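Cellulase (Bacillus sp. BG-CS10, PDB 5E09) probably hydrolyses internal beta-1,4-glucosidic bonds of cellulose as a halophilic, trimodular family 5 glycoside hydrolase carrying a family 46 carbohydrate-binding module. Local coordinates at residues Ile348-Gly353 with Ala402-Gly407; Leu409-Val414 with His426-Asn431. One frame throughout, in Å; residues are numbered along the deposited sequence.

Interaction 1: residues Ile348-Gly353 with Ala402-Gly407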
# COMPACT_ATOMS: atom_id res chain seq x y z
N ILE A 348 11.11 -21.00 -6.88
CA ILE A 348 11.64 -22.05 -7.74
C ILE A 348 10.89 -23.34 -7.45
O ILE A 348 11.01 -23.90 -6.36
CB ILE A 348 13.13 -22.28 -7.51
CG1 ILE A 348 13.93 -21.02 -7.82
CG2 ILE A 348 13.63 -23.45 -8.34
CD1 ILE A 348 15.38 -21.13 -7.42
N HIS A 349 10.11 -23.81 -8.41
CA HIS A 349 9.32 -25.02 -8.21
C HIS A 349 10.01 -26.27 -8.74
O HIS A 349 10.51 -26.30 -9.87
CB HIS A 349 7.95 -24.89 -8.87
CG HIS A 349 7.14 -23.74 -8.34
ND1 HIS A 349 7.19 -22.49 -8.90
CD2 HIS A 349 6.28 -23.67 -7.30
CE1 HIS A 349 6.38 -21.68 -8.23
NE2 HIS A 349 5.82 -22.37 -7.25
N VAL A 350 10.02 -27.31 -7.91
CA VAL A 350 10.50 -28.61 -8.32
C VAL A 350 9.43 -29.65 -8.00
O VAL A 350 8.98 -29.76 -6.86
CB VAL A 350 11.82 -28.97 -7.61
CG1 VAL A 350 12.17 -30.43 -7.83
CG2 VAL A 350 12.95 -28.06 -8.10
N ARG A 351 9.01 -30.39 -9.01
CA ARG A 351 8.00 -31.42 -8.82
C ARG A 351 8.57 -32.61 -8.05
O ARG A 351 9.54 -33.21 -8.48
CB ARG A 351 7.43 -31.87 -10.16
CG ARG A 351 6.35 -30.95 -10.70
CD ARG A 351 5.07 -31.09 -9.88
NE ARG A 351 4.36 -32.32 -10.21
CZ ARG A 351 3.17 -32.35 -10.80
NH1 ARG A 351 2.55 -31.22 -11.10
NH2 ARG A 351 2.60 -33.51 -11.08
N ASP A 352 7.96 -32.94 -6.92
CA ASP A 352 8.41 -34.08 -6.12
C ASP A 352 8.09 -35.36 -6.88
O ASP A 352 7.00 -35.51 -7.44
CB ASP A 352 7.74 -34.07 -4.74
CG ASP A 352 8.25 -35.17 -3.83
OD1 ASP A 352 9.44 -35.12 -3.44
OD2 ASP A 352 7.47 -36.09 -3.50
N GLY A 353 9.04 -36.29 -6.90
CA GLY A 353 8.84 -37.53 -7.64
C GLY A 353 8.90 -37.30 -9.14
O GLY A 353 8.18 -37.93 -9.92
N ALA A 402 20.70 -31.71 -3.62
CA ALA A 402 21.32 -31.62 -2.31
C ALA A 402 20.47 -30.78 -1.35
O ALA A 402 20.37 -31.10 -0.16
CB ALA A 402 22.73 -31.04 -2.43
N LEU A 403 19.87 -29.72 -1.86
CA LEU A 403 19.11 -28.78 -1.03
C LEU A 403 17.72 -29.27 -0.66
O LEU A 403 17.06 -28.70 0.21
CB LEU A 403 18.99 -27.43 -1.74
CG LEU A 403 20.28 -26.61 -1.83
CD1 LEU A 403 20.13 -25.52 -2.88
CD2 LEU A 403 20.61 -26.02 -0.48
N MSE A 404 17.27 -30.33 -1.30
CA MSE A 404 15.88 -30.72 -1.13
C MSE A 404 15.72 -32.07 -0.45
O MSE A 404 16.68 -32.82 -0.29
CB MSE A 404 15.18 -30.70 -2.48
CG MSE A 404 15.21 -29.32 -3.09
SE MSE A 404 14.38 -29.22 -4.83
CE MSE A 404 12.55 -29.41 -4.21
N THR A 405 14.49 -32.36 -0.06
CA THR A 405 14.15 -33.57 0.66
C THR A 405 12.96 -34.22 -0.00
O THR A 405 11.87 -33.65 -0.02
CB THR A 405 13.82 -33.27 2.14
OG1 THR A 405 14.82 -32.43 2.70
CG2 THR A 405 13.71 -34.56 2.94
N PRO A 406 13.16 -35.43 -0.55
CA PRO A 406 12.08 -36.16 -1.22
C PRO A 406 10.89 -36.36 -0.30
O PRO A 406 11.06 -36.80 0.84
CB PRO A 406 12.73 -37.50 -1.57
CG PRO A 406 14.20 -37.20 -1.64
CD PRO A 406 14.43 -36.17 -0.57
N GLY A 407 9.69 -36.04 -0.78
CA GLY A 407 8.49 -36.25 0.01
C GLY A 407 8.11 -35.11 0.94
O GLY A 407 7.00 -35.09 1.45
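V350, near the end of edge strand 347-351, and D352, just past it, meet M404 and G407 in the loop that leaves helix 397-403. The contact lies in the X2 module, an E-set domain of beta-sandwich type, and ties the margin of its mixed sheet to that loop. M404 is selenomethionine. Its chain runs extended as far as SE and then bends (chi3 71°), which lays CE against V350, 3.5 Å from CB. The two side chains cross obliquely: CE lies 3.8 Å from V350 CG1 and SE 3.8 Å from V350 CG2, so both branches of the valine take part in the buried apolar contact. L429 and N431 of strand 425-432 also pack on M404.

Further along, the grip turns polar. The CG of D352 stands anti to its backbone N (chi1 -175°), and the carboxylate reaches the backbone at P406 and G407. G407 has a positive phi, and a CB here would jam against the preceding carbonyl O. OD1 also accepts a bond from N431 ND2, so two donors hold it. The bond from G407 N to D352 OD1 is 2.8 Å long and nearly straight; the N-H arrives on the syn side, 34° out of the carboxylate plane.

Interaction 2: residues Leu409-Val414 with His426-Asn431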
# COMPACT_ATOMS: atom_id res chain seq x y z
N LEU A 409 6.96 -31.59 1.05
CA LEU A 409 6.44 -30.52 0.21
C LEU A 409 6.50 -29.19 0.94
O LEU A 409 6.39 -29.12 2.16
CB LEU A 409 5.01 -30.86 -0.23
CG LEU A 409 4.91 -32.28 -0.80
CD1 LEU A 409 3.48 -32.65 -1.13
CD2 LEU A 409 5.82 -32.43 -2.03
N GLY A 410 6.69 -28.12 0.17
CA GLY A 410 6.83 -26.80 0.74
C GLY A 410 8.19 -26.23 0.39
O GLY A 410 8.88 -26.75 -0.49
N THR A 411 8.60 -25.24 1.16
CA THR A 411 9.88 -24.61 1.00
C THR A 411 10.92 -25.47 1.64
O THR A 411 10.87 -25.70 2.80
CB THR A 411 9.91 -23.27 1.73
OG1 THR A 411 8.81 -22.49 1.33
CG2 THR A 411 11.13 -22.53 1.40
N ASN A 412 11.86 -25.94 0.86
CA ASN A 412 12.91 -26.79 1.36
C ASN A 412 14.18 -26.03 1.59
O ASN A 412 15.03 -26.47 2.28
CB ASN A 412 13.20 -27.91 0.38
CG ASN A 412 12.16 -29.00 0.38
OD1 ASN A 412 12.35 -30.01 -0.22
ND2 ASN A 412 11.07 -28.78 1.03
N ALA A 413 14.30 -24.88 0.97
CA ALA A 413 15.49 -24.03 1.09
C ALA A 413 15.27 -22.63 0.56
O ALA A 413 14.31 -22.37 -0.14
CB ALA A 413 16.68 -24.67 0.36
N VAL A 414 16.18 -21.72 0.91
CA VAL A 414 16.15 -20.35 0.41
C VAL A 414 17.50 -20.01 -0.23
O VAL A 414 18.53 -20.02 0.44
CB VAL A 414 15.83 -19.34 1.52
CG1 VAL A 414 15.99 -17.92 1.01
CG2 VAL A 414 14.41 -19.58 2.06
N HIS A 426 15.63 -13.19 -2.75
CA HIS A 426 15.50 -14.49 -2.10
C HIS A 426 14.57 -15.43 -2.84
O HIS A 426 13.36 -15.25 -2.84
CB HIS A 426 15.02 -14.32 -0.66
CG HIS A 426 15.92 -13.46 0.17
ND1 HIS A 426 15.87 -12.09 0.13
CD2 HIS A 426 16.92 -13.78 1.03
CE1 HIS A 426 16.79 -11.60 0.95
NE2 HIS A 426 17.44 -12.61 1.50
N PHE A 427 15.15 -16.45 -3.46
CA PHE A 427 14.36 -17.52 -4.07
C PHE A 427 13.91 -18.53 -3.02
O PHE A 427 14.73 -19.06 -2.27
CB PHE A 427 15.17 -18.24 -5.15
CG PHE A 427 15.53 -17.37 -6.31
CD1 PHE A 427 14.57 -16.97 -7.22
CD2 PHE A 427 16.84 -16.97 -6.50
CE1 PHE A 427 14.90 -16.17 -8.30
CE2 PHE A 427 17.18 -16.17 -7.58
CZ PHE A 427 16.22 -15.77 -8.48
N GLN A 428 12.61 -18.79 -2.98
CA GLN A 428 12.07 -19.88 -2.19
C GLN A 428 12.07 -21.15 -3.04
O GLN A 428 11.44 -21.20 -4.09
CB GLN A 428 10.65 -19.56 -1.70
CG GLN A 428 10.48 -18.14 -1.15
CD GLN A 428 11.13 -17.95 0.21
OE1 GLN A 428 10.92 -18.74 1.13
NE2 GLN A 428 11.91 -16.88 0.34
N LEU A 429 12.80 -22.17 -2.60
CA LEU A 429 12.86 -23.43 -3.33
C LEU A 429 11.70 -24.33 -2.90
O LEU A 429 11.75 -24.98 -1.85
CB LEU A 429 14.21 -24.12 -3.10
CG LEU A 429 14.48 -25.48 -3.76
CD1 LEU A 429 14.16 -25.45 -5.24
CD2 LEU A 429 15.93 -25.88 -3.54
N GLN A 430 10.64 -24.34 -3.71
CA GLN A 430 9.42 -25.06 -3.38
C GLN A 430 9.38 -26.48 -3.95
O GLN A 430 9.40 -26.66 -5.17
CB GLN A 430 8.19 -24.29 -3.88
CG GLN A 430 8.06 -22.86 -3.37
CD GLN A 430 7.89 -22.79 -1.86
OE1 GLN A 430 8.75 -22.26 -1.16
NE2 GLN A 430 6.79 -23.32 -1.36
N ASN A 431 9.33 -27.48 -3.08
CA ASN A 431 9.02 -28.85 -3.50
C ASN A 431 7.51 -29.01 -3.59
O ASN A 431 6.83 -29.01 -2.57
CB ASN A 431 9.62 -29.88 -2.53
CG ASN A 431 9.74 -31.27 -3.14
OD1 ASN A 431 9.64 -31.44 -4.36
ND2 ASN A 431 9.96 -32.28 -2.30
O HOH W 1 8.54 -19.34 1.04
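G410 and N431 open the backbone ladder of a beta hairpin, pairing strand 410-419 antiparallel with strand 425-432. G410 N donates to N431 O at 2.9 Å, and N431 N returns a bond to G410 O at 2.7 Å. T411 and Q430 follow as a non-hydrogen-bonded pair. Next, N412 and A413 together face L429: N412 N bonds to L429 O and A413 O receives L429 N, both at 2.9 Å. This extra residue makes a beta bulge at N412, and V414 then pairs with Q428.

Among the side-chain polar contacts, T411 OG1 donates to Q430 OE1 in a short bond of 2.5 Å, in the amide plane and on a lone pair. The Q430 chain bends at chi2 (-62°), which brings CD round towards T411; OE1 does the touching. A water bridges T411 OG1 and Q428 OE1, donating to both. An alanine in place of Q430 removes OE1 and NE2, and would probably leave T411 OG1 without its amide partner and G455 O without its weak donor. N412 and N431 cross with their amide planes 74° apart and N412 OD1 3.6 Å from N431 CB. N431 ND2 hydrogen-bonds D352 OD1 and E408 O, N412 ND2 bonds E408 O, and N412 OD1 accepts from T405 N.

In van der Waals packing, V414 CG2 lies 3.7 Å from Q428 OE1, the two side chains alongside and pointing the same way, while V414 CG1 sits at the edge of the H426 ring. The apolar pair is A413 CB with L429 CD2, 4.2 Å apart.

L429 also packs on L400 and L403 of helix 397-403, while strand 347-351 continues the sheet beyond strand 425-432, bonding to Q428 and Q430.

How the interactions relate
The two contacts sit side by side in the X2 module, their centres about 8 Å apart, and they share the mixed sheet in which strand 425-432 lies between 347-351 and 410-419. Along the chain they come in series: interaction 1 is complete at residue 407, and interaction 2 opens at 409 as the loop after helix 397-403 runs into strand 410-419. Probable hydrogen bonds from I348 O to Q430 N (2.7 Å) and from I348 N to Q428 O (2.8 Å) join them directly. Interaction 2 thus builds the hairpin, interaction 1 fastens the edge strand to the loop leading into it, and edge, loop and hairpin are joined within one module of the trimodular enzyme.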